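Ribosomal protein s2-related protein (Deinococcus radiodurans, PDB 2JH3) binds a [4Fe-4S] cluster and may act as a sirohydrochlorin ferrochelatase. Local coordinates at residues R56-L59 / R60-A63; L228-A231 / A232-P236; A335-E338 / A339-R343; V358-P361 / A362-R365. All coordinates share one frame; numbering follows the deposited sequence.

Contact 2 is a surface contact, far out on helix 218-234 of the second chelatase-like domain, while contacts 1, 3 and 4 are each partly buried and lie nearer the centre of the chain. Contacts 1 and 4 come from different domains yet touch, Ala63 CB lying 3.5 Å from Arg365 NH2, and Glu43 serves both. Contacts 3 and 4 share the stabilising domain without meeting. Chemistry follows place: contact 2 rests on regular helical bonds and an aligned amide and guanidinium, contact 4 on a serine cap, contact 1 on a doubly used carbonyl, and contact 3 on an aspartate that accepts several bonds, in a turn whose tip meets the second subunit.

Contact 1. Residues R56-L59 / R60-A63; sequences RQVL and RTVA
Thr61 turns OG1 between its own backbone N and carbonyl carbon (chi1 78°), which points it back at Val58 O, while the bend of Arg60 at chi3 (92°) brings its guanidinium back beside Arg56 O and Gln57 CA. They sit on a short turn-like run of i+3 to i backbone bonds, some of them weak, in the loop that connects strands 43-48 and 66-71 of the chelatase-like CbiX domain. Val58 O is gripped twice by Thr61. OG1 donates to it at 2.8 Å, in the carbonyl plane and on a lone pair, whereas Thr61 N comes from above that plane at 3.0 Å. Before it, Arg60 N gives a weak bond to Gln57 O. The aliphatic part of Arg60 also lies against this carbonyl, its CG 3.2 Å from Gln57 O, and NH2 ends 4.0 Å from Gln57 CG, the amide and guanidinium planes standing almost perpendicular. The charge of Arg60 is met by a salt bridge to Glu378. With an alanine here, Glu378 would probably be left without this mate, and the Gln57 side chain would lose the group lying against its CG. Gln57, its amide held by Glu52 and Gly54, comes within about 7 Å of the iron-sulfur cluster, measured from its side chain. Leu59 CD2 lies beside Val62 CG1, while Val58 and Val62 pack on strand 5-10. A water sits over the centre of one face of the Arg60 guanidinium, donating to Arg56 O at 2.8 Å and accepting a weak bond from Arg60 N.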
ATOM      1  N   ARG A  56      -0.906  23.944  -4.643  1.00 25.50           N
ATOM      2  CA  ARG A  56       0.037  24.005  -5.763  1.00 25.73           C
ATOM      3  C   ARG A  56      -0.552  23.584  -7.092  1.00 25.04           C
ATOM      4  O   ARG A  56       0.084  23.776  -8.129  1.00 25.57           O
ATOM      5  CB  ARG A  56       1.282  23.123  -5.472  1.00 26.97           C
ATOM      6  CG  ARG A  56       2.003  23.427  -4.102  1.00 28.35           C
ATOM      7  CD  ARG A  56       2.670  24.827  -4.104  1.00 28.42           C
ATOM      8  NE  ARG A  56       3.809  24.914  -5.014  1.00 27.67           N
ATOM      9  CZ  ARG A  56       4.561  25.979  -5.234  1.00 28.00           C
ATOM     10  NH1 ARG A  56       4.239  27.141  -4.713  1.00 29.50           N
ATOM     11  NH2 ARG A  56       5.629  25.884  -6.002  1.00 23.76           N
ATOM     12  N   GLN A  57      -1.715  22.959  -7.065  1.00 24.96           N
ATOM     13  CA  GLN A  57      -2.332  22.367  -8.242  1.00 25.88           C
ATOM     14  C   GLN A  57      -3.513  23.198  -8.694  1.00 25.71           C
ATOM     15  O   GLN A  57      -3.808  23.302  -9.873  1.00 24.93           O
ATOM     16  CB  GLN A  57      -2.839  20.957  -7.859  1.00 25.52           C
ATOM     17  CG  GLN A  57      -1.773  20.027  -7.306  1.00 26.58           C
ATOM     18  CD  GLN A  57      -2.385  18.645  -7.075  1.00 29.28           C
ATOM     19  OE1 GLN A  57      -3.518  18.547  -6.546  1.00 26.44           O
ATOM     20  NE2 GLN A  57      -1.732  17.602  -7.592  1.00 24.35           N
ATOM     21  N   VAL A  58      -4.252  23.759  -7.742  1.00 26.15           N
ATOM     22  CA  VAL A  58      -5.604  24.274  -8.043  1.00 26.88           C
ATOM     23  C   VAL A  58      -5.648  25.330  -9.172  1.00 26.85           C
ATOM     24  O   VAL A  58      -6.523  25.267 -10.016  1.00 25.61           O
ATOM     25  CB  VAL A  58      -6.338  24.782  -6.772  1.00 28.45           C
ATOM     26  CG1 VAL A  58      -5.734  26.078  -6.272  1.00 30.44           C
ATOM     27  CG2 VAL A  58      -7.821  24.864  -7.074  1.00 27.33           C
ATOM     28  N   LEU A  59      -4.660  26.206  -9.284  1.00 26.14           N
ATOM     29  CA  LEU A  59      -4.769  27.263 -10.297  1.00 28.34           C
ATOM     30  C   LEU A  59      -4.570  26.757 -11.735  1.00 29.65           C
ATOM     31  O   LEU A  59      -5.120  27.308 -12.691  1.00 30.03           O
ATOM     32  CB  LEU A  59      -3.805  28.414  -9.990  1.00 28.74           C
ATOM     33  CG  LEU A  59      -4.279  29.329  -8.839  1.00 30.73           C
ATOM     34  CD1 LEU A  59      -3.324  30.508  -8.649  1.00 31.46           C
ATOM     35  CD2 LEU A  59      -5.690  29.814  -9.100  1.00 31.79           C
ATOM     36  N   ARG A  60      -3.843  25.655 -11.861  1.00 29.22           N
ATOM     37  CA  ARG A  60      -3.643  24.979 -13.162  1.00 30.71           C
ATOM     38  C   ARG A  60      -4.916  24.240 -13.596  1.00 29.42           C
ATOM     39  O   ARG A  60      -5.086  23.895 -14.742  1.00 29.58           O
ATOM     40  CB  ARG A  60      -2.430  24.019 -13.028  1.00 30.82           C
ATOM     41  CG  ARG A  60      -2.865  22.602 -12.806  1.00 36.70           C
ATOM     42  CD  ARG A  60      -1.727  21.594 -12.945  0.25 35.62           C
ATOM     43  NE  ARG A  60      -1.070  21.313 -11.669  0.25 39.69           N
ATOM     44  CZ  ARG A  60       0.158  21.713 -11.330  1.00 43.66           C
ATOM     45  NH1 ARG A  60       0.896  22.415 -12.187  1.00 44.43           N
ATOM     46  NH2 ARG A  60       0.654  21.374 -10.127  1.00 42.35           N
ATOM     47  N   THR A  61      -5.839  24.007 -12.665  1.00 27.81           N
ATOM     48  CA  THR A  61      -7.064  23.380 -13.008  1.00 27.82           C
ATOM     49  C   THR A  61      -8.167  24.348 -13.438  1.00 26.82           C
ATOM     50  O   THR A  61      -9.236  23.890 -13.814  1.00 26.71           O
ATOM     51  CB  THR A  61      -7.593  22.480 -11.886  1.00 27.86           C
ATOM     52  OG1 THR A  61      -8.207  23.243 -10.860  1.00 30.28           O
ATOM     53  CG2 THR A  61      -6.480  21.615 -11.300  1.00 31.32           C
ATOM     54  N   VAL A  62      -7.955  25.660 -13.328  1.00 25.95           N
ATOM     55  CA  VAL A  62      -9.055  26.607 -13.546  1.00 26.82           C
ATOM     56  C   VAL A  62      -9.179  26.896 -15.036  1.00 25.80           C
ATOM     57  O   VAL A  62      -8.183  27.024 -15.740  1.00 25.88           O
ATOM     58  CB  VAL A  62      -8.985  27.907 -12.651  1.00 28.43           C
ATOM     59  CG1 VAL A  62      -8.493  27.612 -11.240  1.00 26.87           C
ATOM     60  CG2 VAL A  62      -8.211  28.874 -13.233  1.00 31.81           C
ATOM     61  N   ALA A  63     -10.413  26.919 -15.488  1.00 25.30           N
ATOM     62  CA  ALA A  63     -10.746  26.938 -16.846  1.00 26.06           C
ATOM     63  C   ALA A  63     -10.655  28.322 -17.473  1.00 27.70           C
ATOM     64  O   ALA A  63     -10.405  28.409 -18.676  1.00 28.14           O
ATOM     65  CB  ALA A  63     -12.147  26.349 -17.048  1.00 26.16           C
TER
HETATM   66  O   HOH W   1      -1.190  25.383 -10.102  1.00 37.39           O

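Contact 2. Residues L228-A231 / A232-P236; sequences LAQA and AERFP
Gln230 and Arg234, one turn apart near the C-terminal end of helix 218-234, carry the side-chain part of a contact otherwise built from backbone bonds. Those bonds are the i+4 to i ladder of an alpha helix. Ala232 N donates to Leu228 O at 3.0 Å, Glu233 N to Ala229 O at 3.2 Å, and Arg234 N to Gln230 O at 3.1 Å, the last nearly straight at 168°. The series ends with a weak bond from Phe235 N to Ala231 O, for Phe235 is the first residue to leave helical backbone angles. The second kind is side-by-side packing of two flat groups. The Gln230 and Arg234 side chains run alongside each other, pointing the same way, with amide and guanidinium planes only 15° apart. Gln230 CB lies over one face of the guanidinium, toward its rim, and OE1 stays 3.4 Å from Arg234 NH2 at an angle too poor for a hydrogen bond. The charge itself is answered by a salt bridge from Arg234 to Glu197. An alanine here in place of Gln230 removes the amide, and the Arg234 guanidinium, though still paired with Glu197, would probably be freer to turn. Apolar and edge contacts make the third group: Phe235 directs its ring edge at Ala231 O, which lies near the ring plane 3.4 Å from CD2, and Leu228 packs on strand 241-243. The arrangement is the C-terminal end of the helix in a beta-alpha-beta crossover, which here joins strand 207-211 to strand 241-243 in the second chelatase-like domain.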
ATOM      1  N   LEU A 228     -18.602  19.374  28.517  1.00 28.33           N
ATOM      2  CA  LEU A 228     -20.003  19.518  28.889  1.00 30.44           C
ATOM      3  C   LEU A 228     -20.341  18.698  30.169  1.00 30.35           C
ATOM      4  O   LEU A 228     -21.210  19.075  30.941  1.00 30.61           O
ATOM      5  CB  LEU A 228     -20.930  19.158  27.697  1.00 30.15           C
ATOM      6  CG  LEU A 228     -20.995  20.124  26.491  1.00 31.55           C
ATOM      7  CD1 LEU A 228     -22.033  19.651  25.496  1.00 32.89           C
ATOM      8  CD2 LEU A 228     -21.348  21.531  26.918  1.00 30.42           C
ATOM      9  N   ALA A 229     -19.683  17.561  30.348  1.00 31.06           N
ATOM     10  CA  ALA A 229     -19.824  16.716  31.565  1.00 31.94           C
ATOM     11  C   ALA A 229     -19.227  17.366  32.781  1.00 32.35           C
ATOM     12  O   ALA A 229     -19.774  17.283  33.864  1.00 34.29           O
ATOM     13  CB  ALA A 229     -19.136  15.396  31.339  1.00 32.61           C
ATOM     14  N   GLN A 230     -18.083  18.000  32.601  1.00 32.39           N
ATOM     15  CA  GLN A 230     -17.460  18.794  33.631  1.00 32.80           C
ATOM     16  C   GLN A 230     -18.291  19.997  33.988  1.00 32.28           C
ATOM     17  O   GLN A 230     -18.446  20.243  35.157  1.00 33.37           O
ATOM     18  CB  GLN A 230     -16.082  19.267  33.214  1.00 33.32           C
ATOM     19  CG  GLN A 230     -15.102  18.163  33.125  1.00 35.21           C
ATOM     20  CD  GLN A 230     -13.827  18.567  32.392  1.00 37.94           C
ATOM     21  OE1 GLN A 230     -13.597  19.765  32.096  1.00 43.24           O
ATOM     22  NE2 GLN A 230     -12.956  17.569  32.128  1.00 38.22           N
ATOM     23  N   ALA A 231     -18.791  20.763  33.012  1.00 30.48           N
ATOM     24  CA  ALA A 231     -19.701  21.857  33.331  1.00 30.66           C
ATOM     25  C   ALA A 231     -20.899  21.354  34.157  1.00 30.19           C
ATOM     26  O   ALA A 231     -21.314  21.986  35.134  1.00 29.66           O
ATOM     27  CB  ALA A 231     -20.202  22.528  32.082  1.00 29.13           C
ATOM     28  N   ALA A 232     -21.487  20.241  33.741  1.00 31.03           N
ATOM     29  CA  ALA A 232     -22.704  19.748  34.419  1.00 32.48           C
ATOM     30  C   ALA A 232     -22.448  19.387  35.914  1.00 33.11           C
ATOM     31  O   ALA A 232     -23.307  19.657  36.779  1.00 33.23           O
ATOM     32  CB  ALA A 232     -23.329  18.544  33.633  1.00 33.22           C
ATOM     33  N   GLU A 233     -21.263  18.845  36.245  1.00 33.49           N
ATOM     34  CA  GLU A 233     -20.906  18.578  37.665  1.00 33.63           C
ATOM     35  C   GLU A 233     -20.594  19.804  38.454  1.00 33.60           C
ATOM     36  O   GLU A 233     -20.945  19.888  39.620  1.00 35.44           O
ATOM     37  CB  GLU A 233     -19.659  17.701  37.827  1.00 33.95           C
ATOM     38  CG  GLU A 233     -19.589  16.439  37.094  1.00 36.89           C
ATOM     39  CD  GLU A 233     -18.244  15.712  37.323  1.00 35.39           C
ATOM     40  OE1 GLU A 233     -17.193  16.381  37.630  1.00 39.33           O
ATOM     41  OE2 GLU A 233     -18.239  14.479  37.128  0.50 40.29           O
ATOM     42  N   ARG A 234     -19.807  20.700  37.882  1.00 33.11           N
ATOM     43  CA  ARG A 234     -19.392  21.894  38.554  1.00 33.58           C
ATOM     44  C   ARG A 234     -20.568  22.801  38.771  1.00 33.15           C
ATOM     45  O   ARG A 234     -20.522  23.653  39.647  1.00 34.83           O
ATOM     46  CB  ARG A 234     -18.357  22.651  37.747  1.00 33.08           C
ATOM     47  CG  ARG A 234     -17.059  22.007  37.683  1.00 35.15           C
ATOM     48  CD  ARG A 234     -16.230  22.634  36.572  1.00 38.18           C
ATOM     49  NE  ARG A 234     -15.116  21.771  36.201  1.00 40.84           N
ATOM     50  CZ  ARG A 234     -14.144  22.114  35.377  1.00 43.58           C
ATOM     51  NH1 ARG A 234     -14.167  23.307  34.804  1.00 46.54           N
ATOM     52  NH2 ARG A 234     -13.184  21.243  35.081  1.00 42.75           N
ATOM     53  N   PHE A 235     -21.620  22.626  37.974  1.00 32.73           N
ATOM     54  CA  PHE A 235     -22.754  23.578  37.920  1.00 31.62           C
ATOM     55  C   PHE A 235     -24.005  22.758  37.822  1.00 30.81           C
ATOM     56  O   PHE A 235     -24.687  22.764  36.779  1.00 32.60           O
ATOM     57  CB  PHE A 235     -22.671  24.515  36.689  1.00 31.99           C
ATOM     58  CG  PHE A 235     -21.474  25.485  36.678  1.00 30.19           C
ATOM     59  CD1 PHE A 235     -21.595  26.779  37.189  1.00 35.30           C
ATOM     60  CD2 PHE A 235     -20.282  25.135  36.078  1.00 31.88           C
ATOM     61  CE1 PHE A 235     -20.515  27.688  37.105  1.00 32.68           C
ATOM     62  CE2 PHE A 235     -19.216  26.011  36.015  1.00 32.63           C
ATOM     63  CZ  PHE A 235     -19.331  27.284  36.504  1.00 31.43           C
ATOM     64  N   PRO A 236     -24.350  22.031  38.910  1.00 30.80           N
ATOM     65  CA  PRO A 236     -25.493  21.139  38.890  1.00 30.64           C
ATOM     66  C   PRO A 236     -26.794  21.926  38.638  1.00 30.36           C
ATOM     67  O   PRO A 236     -27.741  21.374  38.151  1.00 29.07           O
ATOM     68  CB  PRO A 236     -25.480  20.503  40.315  1.00 31.14           C
ATOM     69  CG  PRO A 236     -24.597  21.408  41.150  1.00 28.51           C
ATOM     70  CD  PRO A 236     -23.639  22.016  40.231  1.00 30.38           C
TER

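Contact 3. Residues A335-E338 / A339-R343; sequences ARDE and AGRWR
Asp337 and Arg341 form the tight heart of this reversal, and Arg336 with Gly340 its more exposed side. Asp337 OD1 takes two backbone N-H groups from opposite faces of the carboxylate: Ala339 N, which closes an Asx turn, and Arg341 N, each at 2.9 Å. OD2 meets Arg341 NE at 3.1 Å through its syn lone pair, in the guanidinium plane, and NH2 adds a weak bond; the two flat groups are turned 79° apart. Chi1 of 71° sets the Asp337 carboxylate between its own backbone N and carbonyl carbon, over the turn it fastens. Ala339 CB lies over the centre of one face of the same guanidinium. Backbone bonds tighten the neck: Asp337 N to Arg341 O at 2.8 Å, and Arg343 N to Ala335 O at 3.0 Å. There Ala335 CB also touches Trp342 CZ3 at 3.8 Å, the indole N-H going to Gln51. The more exposed side is held by one good bond, Arg336 NH1 to Gly340 O at 2.8 Å, and Trp342 CE3 lies over the Arg336 guanidinium. Solvent also enters the Asp337 cluster: two waters hydrate its OD2 side, one linking OD2 to Trp342 O and the other accepting from Arg341 NH2. At the tip, Ala339 and Arg341 approach Ala419, Gln420 and Ala423 of the second subunit. Gly340 N, bonded to Asp337 O, closes a type I turn, and Gly340, with phi +84°, adds the G1 beta bulge of the classic 3:5 hairpin loop, in the stabilising domain.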
ATOM      1  N   ALA A 335     -13.001   8.456  -2.385  1.00 18.06           N
ATOM      2  CA  ALA A 335     -12.334   9.207  -1.349  1.00 16.71           C
ATOM      3  C   ALA A 335     -11.590   8.310  -0.328  1.00 17.34           C
ATOM      4  O   ALA A 335     -10.638   8.764   0.332  1.00 19.06           O
ATOM      5  CB  ALA A 335     -13.328  10.165  -0.620  1.00 19.85           C
ATOM      6  N   ARG A 336     -11.986   7.056  -0.204  1.00 17.61           N
ATOM      7  CA  ARG A 336     -11.348   6.145   0.736  1.00 18.52           C
ATOM      8  C   ARG A 336     -10.954   4.868   0.012  1.00 18.56           C
ATOM      9  O   ARG A 336     -11.599   4.486  -0.995  1.00 19.19           O
ATOM     10  CB  ARG A 336     -12.317   5.807   1.892  1.00 19.27           C
ATOM     11  CG  ARG A 336     -12.679   7.037   2.736  1.00 21.53           C
ATOM     12  CD  ARG A 336     -13.795   6.765   3.824  1.00 23.42           C
ATOM     13  NE  ARG A 336     -13.899   7.986   4.685  1.00 28.26           N
ATOM     14  CZ  ARG A 336     -13.082   8.325   5.711  0.75 32.53           C
ATOM     15  NH1 ARG A 336     -12.026   7.578   6.102  1.00 33.53           N
ATOM     16  NH2 ARG A 336     -13.270   9.471   6.349  1.00 34.35           N
ATOM     17  N   ASP A 337      -9.932   4.209   0.549  1.00 19.21           N
ATOM     18  CA  ASP A 337      -9.460   2.928   0.077  1.00 19.90           C
ATOM     19  C   ASP A 337     -10.323   1.803   0.623  1.00 21.13           C
ATOM     20  O   ASP A 337     -11.301   2.039   1.379  1.00 19.24           O
ATOM     21  CB  ASP A 337      -7.956   2.733   0.319  1.00 19.86           C
ATOM     22  CG  ASP A 337      -7.577   2.519   1.831  1.00 21.93           C
ATOM     23  OD1 ASP A 337      -8.464   2.174   2.651  1.00 22.69           O
ATOM     24  OD2 ASP A 337      -6.385   2.699   2.170  1.00 22.74           O
ATOM     25  N   GLU A 338     -10.010   0.579   0.206  1.00 20.84           N
ATOM     26  CA  GLU A 338     -10.820  -0.575   0.580  1.00 21.85           C
ATOM     27  C   GLU A 338     -10.799  -0.912   2.076  1.00 22.98           C
ATOM     28  O   GLU A 338     -11.660  -1.667   2.532  1.00 25.49           O
ATOM     29  CB  GLU A 338     -10.492  -1.801  -0.317  1.00 21.57           C
ATOM     30  CG  GLU A 338     -10.998  -1.576  -1.773  1.00 22.02           C
ATOM     31  CD  GLU A 338     -10.557  -2.641  -2.743  1.00 21.07           C
ATOM     32  OE1 GLU A 338      -9.987  -3.653  -2.303  1.00 24.23           O
ATOM     33  OE2 GLU A 338     -10.810  -2.516  -3.944  1.00 24.70           O
ATOM     34  N   ALA A 339      -9.892  -0.309   2.826  1.00 23.58           N
ATOM     35  CA  ALA A 339      -9.892  -0.436   4.324  1.00 23.80           C
ATOM     36  C   ALA A 339     -10.677   0.709   4.978  1.00 24.96           C
ATOM     37  O   ALA A 339     -10.837   0.715   6.208  1.00 24.73           O
ATOM     38  CB  ALA A 339      -8.503  -0.496   4.868  1.00 23.83           C
ATOM     39  N   GLY A 340     -11.160   1.669   4.156  1.00 22.50           N
ATOM     40  CA  GLY A 340     -11.881   2.830   4.608  1.00 22.49           C
ATOM     41  C   GLY A 340     -10.950   3.955   5.039  1.00 21.35           C
ATOM     42  O   GLY A 340     -11.363   4.891   5.705  1.00 21.97           O
ATOM     43  N   ARG A 341      -9.700   3.895   4.656  1.00 19.62           N
ATOM     44  CA  ARG A 341      -8.753   4.899   5.018  1.00 21.82           C
ATOM     45  C   ARG A 341      -8.767   6.012   3.943  1.00 21.62           C
ATOM     46  O   ARG A 341      -8.923   5.710   2.727  1.00 20.33           O
ATOM     47  CB  ARG A 341      -7.381   4.273   5.148  1.00 23.57           C
ATOM     48  CG  ARG A 341      -7.252   3.254   6.332  1.00 25.50           C
ATOM     49  CD  ARG A 341      -5.871   2.690   6.304  1.00 29.40           C
ATOM     50  NE  ARG A 341      -5.599   1.954   5.067  1.00 33.62           N
ATOM     51  CZ  ARG A 341      -5.074   0.736   5.002  1.00 35.49           C
ATOM     52  NH1 ARG A 341      -4.711   0.077   6.106  1.00 36.75           N
ATOM     53  NH2 ARG A 341      -4.893   0.175   3.805  1.00 36.43           N
ATOM     54  N   TRP A 342      -8.611   7.262   4.394  1.00 21.88           N
ATOM     55  CA  TRP A 342      -8.655   8.435   3.534  1.00 21.52           C
ATOM     56  C   TRP A 342      -7.549   8.349   2.517  1.00 20.47           C
ATOM     57  O   TRP A 342      -6.457   7.905   2.828  1.00 19.61           O
ATOM     58  CB  TRP A 342      -8.431   9.657   4.405  1.00 22.21           C
ATOM     59  CG  TRP A 342      -8.766  10.940   3.848  1.00 20.89           C
ATOM     60  CD1 TRP A 342      -7.919  12.010   3.705  1.00 22.64           C
ATOM     61  CD2 TRP A 342     -10.050  11.388   3.408  1.00 21.03           C
ATOM     62  NE1 TRP A 342      -8.597  13.080   3.198  1.00 20.75           N
ATOM     63  CE2 TRP A 342      -9.897  12.733   3.002  1.00 19.70           C
ATOM     64  CE3 TRP A 342     -11.308  10.776   3.275  1.00 19.96           C
ATOM     65  CZ2 TRP A 342     -10.948  13.479   2.482  1.00 20.85           C
ATOM     66  CZ3 TRP A 342     -12.361  11.548   2.789  1.00 22.88           C
ATOM     67  CH2 TRP A 342     -12.162  12.888   2.404  1.00 21.58           C
ATOM     68  N   ARG A 343      -7.822   8.872   1.323  1.00 19.62           N
ATOM     69  CA  ARG A 343      -6.831   9.002   0.266  1.00 19.27           C
ATOM     70  C   ARG A 343      -6.493  10.460  -0.078  1.00 19.60           C
ATOM     71  O   ARG A 343      -7.074  11.018  -1.035  1.00 17.46           O
ATOM     72  CB  ARG A 343      -7.440   8.347  -0.968  1.00 19.40           C
ATOM     73  CG  ARG A 343      -7.738   6.832  -0.800  1.00 18.30           C
ATOM     74  CD  ARG A 343      -8.318   6.144  -2.054  1.00 18.49           C
ATOM     75  NE  ARG A 343      -7.344   6.171  -3.153  1.00 19.30           N
ATOM     76  CZ  ARG A 343      -7.418   6.868  -4.283  1.00 17.92           C
ATOM     77  NH1 ARG A 343      -8.456   7.615  -4.547  1.00 15.36           N
ATOM     78  NH2 ARG A 343      -6.367   6.826  -5.146  1.00 17.26           N
TER
HETATM   79  O   HOH W   2      -9.802  11.662  -0.370  1.00 20.49           O
HETATM   80  O   HOH W   3      -5.271   5.448   1.965  1.00 28.15           O
HETATM   81  O   HOH W   4      -4.712   0.858   0.734  1.00 30.46           O

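Contact 4. Residues V358-P361 / A362-R365; sequences VLSP and ADLR
Ser360 caps the N-terminus of helix 361-371 and holds Asp363 in a local strand-to-helix junction of the stabilising domain, where strand 355-359 ends and the helix begins. The serine works with two oxygens on one N-H. Asp363 N donates to Ser360 OG at 3.2 Å, the capping bond, and to Ser360 O at 3.0 Å from well above the carbonyl plane. Chi1 of 72° sets OG between the serine's own N and carbonyl carbon, which turns the hydroxyl in over the first helical turn. A water bridges Ser360 N and Asp363 OD2 in place of the direct return bond of a capping box: it accepts from Ser360 N at 3.2 Å and donates to Asp363 OD2 at 2.6 Å. The Asp363 side chain lies beside the hydroxyl, its CB 3.5 Å from Ser360 OG. Pro361 follows the cap; Pro361 O takes a weak bond from Leu364 N and a bond from a water at 2.7 Å that in turn accepts from Arg365 N. Beneath this polar edge, Leu359 puts CD1 against Asp363 O at 3.8 Å. Leu364, its CG swung anti to the backbone N (chi1 -171°), packs on Phe306, Leu299 and helix 275-290. Arg365 makes a salt bridge to Glu43 of the first chelatase-like domain. The chemistry is that of a helix start: a hydroxyl and a carbonyl take up an early N-H that has no preceding turn to bond to, and the Asp363 carboxylate, near the helix's positive end, is probably helped to keep its charge.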
ATOM      1  N   VAL A 358     -21.512   6.958 -14.435  1.00 19.24           N
ATOM      2  CA  VAL A 358     -22.019   7.282 -15.776  1.00 19.51           C
ATOM      3  C   VAL A 358     -22.220   8.768 -15.862  1.00 20.59           C
ATOM      4  O   VAL A 358     -23.034   9.323 -15.142  1.00 21.37           O
ATOM      5  CB  VAL A 358     -23.281   6.490 -16.089  1.00 20.12           C
ATOM      6  CG1 VAL A 358     -23.922   6.945 -17.427  1.00 20.52           C
ATOM      7  CG2 VAL A 358     -22.971   5.029 -16.193  1.00 19.39           C
ATOM      8  N   LEU A 359     -21.394   9.447 -16.675  1.00 21.67           N
ATOM      9  CA  LEU A 359     -21.345  10.913 -16.759  1.00 20.81           C
ATOM     10  C   LEU A 359     -21.681  11.445 -18.172  1.00 21.75           C
ATOM     11  O   LEU A 359     -21.342  10.855 -19.163  1.00 16.97           O
ATOM     12  CB  LEU A 359     -19.938  11.466 -16.394  1.00 21.68           C
ATOM     13  CG  LEU A 359     -19.430  11.143 -15.000  1.00 22.72           C
ATOM     14  CD1 LEU A 359     -18.092  11.757 -14.696  1.00 23.57           C
ATOM     15  CD2 LEU A 359     -20.424  11.495 -13.877  1.00 26.54           C
ATOM     16  N   SER A 360     -22.425  12.546 -18.196  1.00 21.76           N
ATOM     17  CA  SER A 360     -22.674  13.259 -19.389  1.00 21.88           C
ATOM     18  C   SER A 360     -21.379  13.922 -19.841  1.00 22.35           C
ATOM     19  O   SER A 360     -20.455  14.111 -19.032  1.00 21.18           O
ATOM     20  CB  SER A 360     -23.713  14.318 -19.048  1.00 22.19           C
ATOM     21  OG  SER A 360     -23.127  15.322 -18.258  1.00 18.95           O
ATOM     22  N   PRO A 361     -21.290  14.266 -21.123  1.00 22.01           N
ATOM     23  CA  PRO A 361     -20.139  15.025 -21.512  1.00 23.93           C
ATOM     24  C   PRO A 361     -19.867  16.308 -20.754  1.00 23.17           C
ATOM     25  O   PRO A 361     -18.672  16.680 -20.589  1.00 25.36           O
ATOM     26  CB  PRO A 361     -20.433  15.364 -23.010  1.00 22.74           C
ATOM     27  CG  PRO A 361     -21.178  14.196 -23.451  1.00 21.71           C
ATOM     28  CD  PRO A 361     -22.096  13.860 -22.300  1.00 22.57           C
ATOM     29  N   ALA A 362     -20.916  17.005 -20.325  1.00 23.22           N
ATOM     30  CA  ALA A 362     -20.741  18.235 -19.627  1.00 22.67           C
ATOM     31  C   ALA A 362     -20.114  17.975 -18.270  1.00 21.37           C
ATOM     32  O   ALA A 362     -19.501  18.838 -17.748  1.00 22.50           O
ATOM     33  CB  ALA A 362     -22.108  18.972 -19.411  1.00 24.16           C
ATOM     34  N   ASP A 363     -20.330  16.796 -17.692  1.00 20.75           N
ATOM     35  CA  ASP A 363     -19.828  16.469 -16.337  1.00 19.37           C
ATOM     36  C   ASP A 363     -18.457  15.768 -16.393  1.00 18.76           C
ATOM     37  O   ASP A 363     -17.861  15.515 -15.366  1.00 19.23           O
ATOM     38  CB  ASP A 363     -20.805  15.575 -15.632  1.00 19.59           C
ATOM     39  CG  ASP A 363     -21.982  16.336 -14.972  1.00 27.95           C
ATOM     40  OD1 ASP A 363     -21.872  17.573 -14.778  1.00 27.08           O
ATOM     41  OD2 ASP A 363     -22.986  15.651 -14.649  1.00 26.40           O
ATOM     42  N   LEU A 364     -17.979  15.365 -17.556  1.00 18.61           N
ATOM     43  CA  LEU A 364     -16.739  14.569 -17.629  1.00 19.52           C
ATOM     44  C   LEU A 364     -15.535  15.231 -17.007  1.00 18.48           C
ATOM     45  O   LEU A 364     -14.775  14.593 -16.256  1.00 20.76           O
ATOM     46  CB  LEU A 364     -16.402  14.168 -19.105  1.00 19.55           C
ATOM     47  CG  LEU A 364     -15.246  13.153 -19.355  1.00 19.80           C
ATOM     48  CD1 LEU A 364     -15.476  11.862 -18.677  1.00 24.20           C
ATOM     49  CD2 LEU A 364     -15.092  12.914 -20.906  1.00 22.96           C
ATOM     50  N   ARG A 365     -15.331  16.515 -17.314  1.00 20.08           N
ATOM     51  CA  ARG A 365     -14.191  17.245 -16.823  1.00 19.84           C
ATOM     52  C   ARG A 365     -14.209  17.344 -15.309  1.00 20.61           C
ATOM     53  O   ARG A 365     -13.207  17.026 -14.652  1.00 18.53           O
ATOM     54  CB  ARG A 365     -14.151  18.629 -17.423  1.00 18.96           C
ATOM     55  CG  ARG A 365     -13.011  19.476 -16.882  1.00 21.20           C
ATOM     56  CD  ARG A 365     -12.764  20.713 -17.680  1.00 27.68           C
ATOM     57  NE  ARG A 365     -13.125  21.995 -17.059  1.00 38.46           N
ATOM     58  CZ  ARG A 365     -14.350  22.543 -16.943  1.00 41.37           C
ATOM     59  NH1 ARG A 365     -15.488  21.907 -17.292  1.00 46.12           N
ATOM     60  NH2 ARG A 365     -14.452  23.763 -16.424  1.00 42.62           N
TER
HETATM   61  O   HOH W   5     -23.483  13.180 -15.255  1.00 22.87           O
HETATM   62  O   HOH W   6     -16.745  18.121 -19.474  1.00 21.55           O